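Local coordinates for acyl-homoserine-lactone synthase (Mesorhizobium sp. ORS 3359, PDB 6WNS), which probably makes an acyl-homoserine lactone quorum-sensing signal, using a coenzyme A thioester as the acyl donor, at residues A[124-129]-A[151-156]. Numbering follows the deposited sequence.
Sequences FVLCGL and KRLRAL
Leu-126 faces Leu-153 and Leu-156 across the gap between two helices that keep well apart: the closest CA atoms, those of Leu-126 and Leu-153, are 9.5 Å from each other. Segment 124-129 is an inner piece of helix 121-135, whereas 151-156 lies on the short helix 149-155, and Leu-156 N bonds back to Leu-153 O (3.1 Å), three residues earlier. At this spacing the backbones do not meet, and three leucine side chains make the whole contact.

Leu-126 reaches out with both methyls. Its CG lies anti to the carbonyl carbon, beside the backbone N (chi1 -74°), and from there the fork opens to the other helix. CD1 takes Leu-156, touching its CD2 at 3.9 Å, and these two side chains cross at about a right angle. The other prong, CD2, is opposite CD2 of Leu-153 at a looser 4.3 Å. Although the CB of Leu-153 does not head for the other helix, the leucine's branch carries CD2 across to Leu-126.

Leu-126 also touches Trp-103 and Phe-106 of strand 100-108; helix 121-135 lies against the sheet, with side chains on strands 100-108 and 69-75. Leu-153 also rests on Trp-158, and Leu-156 on Tyr-193.

Only methyl groups meet here, and just 90 Å² is buried over both sides. The contact is therefore a slim apolar bridge, linking two helices of a fold consistent with the acetyltransferase clan by dispersion and the exclusion of water; the three leucines offer each other no polar pairing or directional bond.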
loop_
_atom_site.group_PDB
_atom_site.type_symbol
_atom_site.label_atom_id
_atom_site.label_comp_id
_atom_site.label_asym_id
_atom_site.label_seq_id
_atom_site.Cartn_x
_atom_site.Cartn_y
_atom_site.Cartn_z
ATOM N N PHE A 124 1.761 -5.025 11.271
ATOM C CA PHE A 124 1.310 -6.265 10.558
ATOM C C PHE A 124 1.163 -5.953 9.070
ATOM O O PHE A 124 1.586 -6.777 8.235
ATOM C CB PHE A 124 -0.035 -6.798 11.067
ATOM C CG PHE A 124 0.060 -7.775 12.206
ATOM C CD1 PHE A 124 -0.014 -9.140 11.965
ATOM C CD2 PHE A 124 0.171 -7.328 13.513
ATOM C CE1 PHE A 124 0.060 -10.039 13.012
ATOM C CE2 PHE A 124 0.256 -8.233 14.555
ATOM C CZ PHE A 124 0.204 -9.586 14.302
ATOM N N VAL A 125 0.570 -4.789 8.744
ATOM C CA VAL A 125 0.380 -4.334 7.331
ATOM C C VAL A 125 1.726 -3.954 6.702
ATOM O O VAL A 125 1.984 -4.363 5.579
ATOM C CB VAL A 125 -0.581 -3.130 7.246
ATOM C CG1 VAL A 125 -0.713 -2.663 5.805
ATOM C CG2 VAL A 125 -1.936 -3.435 7.862
ATOM N N LEU A 126 2.524 -3.122 7.372
ATOM C CA LEU A 126 3.806 -2.664 6.781
ATOM C C LEU A 126 4.753 -3.887 6.608
ATOM O O LEU A 126 5.197 -4.186 5.501
ATOM C CB LEU A 126 4.376 -1.594 7.715
ATOM C CG LEU A 126 3.687 -0.224 7.695
ATOM C CD1 LEU A 126 4.195 0.640 8.828
ATOM C CD2 LEU A 126 3.965 0.489 6.376
ATOM N N CYS A 127 4.992 -4.644 7.665
ATOM C CA CYS A 127 5.796 -5.890 7.565
ATOM C C CYS A 127 5.236 -6.823 6.471
ATOM O O CYS A 127 6.036 -7.421 5.747
ATOM C CB CYS A 127 5.828 -6.597 8.903
ATOM S SG CYS A 127 7.283 -7.654 8.964
ATOM N N GLY A 128 3.904 -6.906 6.326
ATOM C CA GLY A 128 3.231 -7.884 5.452
ATOM C C GLY A 128 3.417 -7.492 4.005
ATOM O O GLY A 128 3.522 -8.394 3.125
ATOM N N LEU A 129 3.467 -6.174 3.788
ATOM C CA LEU A 129 3.732 -5.551 2.467
ATOM C C LEU A 129 5.127 -6.006 2.023
ATOM O O LEU A 129 5.215 -6.515 0.912
ATOM C CB LEU A 129 3.652 -4.025 2.538
ATOM C CG LEU A 129 3.805 -3.328 1.183
ATOM C CD1 LEU A 129 2.560 -3.543 0.294
ATOM C CD2 LEU A 129 4.114 -1.840 1.348
ATOM N N LYS A 151 10.758 9.844 7.247
ATOM C CA LYS A 151 11.363 9.780 8.604
ATOM C C LYS A 151 10.851 8.531 9.321
ATOM O O LYS A 151 11.682 7.762 9.841
ATOM C CB LYS A 151 11.108 11.065 9.396
ATOM C CG LYS A 151 12.099 12.174 9.069
ATOM C CD LYS A 151 12.688 12.035 7.648
ATOM C CE LYS A 151 12.583 13.287 6.797
ATOM N NZ LYS A 151 12.515 12.957 5.352
ATOM N N ARG A 152 9.538 8.330 9.362
ATOM C CA ARG A 152 8.947 7.199 10.110
ATOM C C ARG A 152 9.487 5.885 9.543
ATOM O O ARG A 152 9.740 4.927 10.367
ATOM C CB ARG A 152 7.430 7.250 9.980
ATOM C CG ARG A 152 6.827 8.320 10.868
ATOM C CD ARG A 152 5.306 8.377 10.842
ATOM N NE ARG A 152 4.911 8.417 12.244
ATOM C CZ ARG A 152 4.256 7.443 12.862
ATOM N NH1 ARG A 152 3.822 6.389 12.180
ATOM N NH2 ARG A 152 3.989 7.553 14.152
ATOM N N LEU A 153 9.589 5.805 8.196
ATOM C CA LEU A 153 9.935 4.510 7.554
ATOM C C LEU A 153 11.436 4.259 7.730
ATOM O O LEU A 153 11.808 3.078 7.993
ATOM C CB LEU A 153 9.553 4.482 6.074
ATOM C CG LEU A 153 8.052 4.393 5.739
ATOM C CD1 LEU A 153 7.869 4.408 4.246
ATOM C CD2 LEU A 153 7.366 3.160 6.314
ATOM N N ARG A 154 12.254 5.318 7.642
ATOM C CA ARG A 154 13.720 5.243 7.924
ATOM C C ARG A 154 13.970 5.005 9.418
ATOM O O ARG A 154 15.091 4.709 9.698
ATOM C CB ARG A 154 14.512 6.437 7.364
ATOM C CG ARG A 154 14.806 6.278 5.870
ATOM C CD ARG A 154 15.945 7.092 5.287
ATOM N NE ARG A 154 15.480 8.382 4.858
ATOM C CZ ARG A 154 15.465 8.875 3.626
ATOM N NH1 ARG A 154 15.909 8.202 2.593
ATOM N NH2 ARG A 154 14.927 10.072 3.438
ATOM N N ALA A 155 12.969 5.019 10.314
ATOM C CA ALA A 155 13.069 4.654 11.758
ATOM C C ALA A 155 12.795 3.155 11.972
ATOM O O ALA A 155 13.279 2.609 12.995
ATOM C CB ALA A 155 12.125 5.481 12.615
ATOM N N LEU A 156 12.022 2.530 11.071
ATOM C CA LEU A 156 11.635 1.083 11.113
ATOM C C LEU A 156 12.715 0.164 10.457
ATOM O O LEU A 156 12.523 -1.103 10.486
ATOM C CB LEU A 156 10.279 0.907 10.420
ATOM C CG LEU A 156 9.035 1.020 11.307
ATOM C CD1 LEU A 156 8.977 2.363 11.999
ATOM C CD2 LEU A 156 7.771 0.815 10.462
#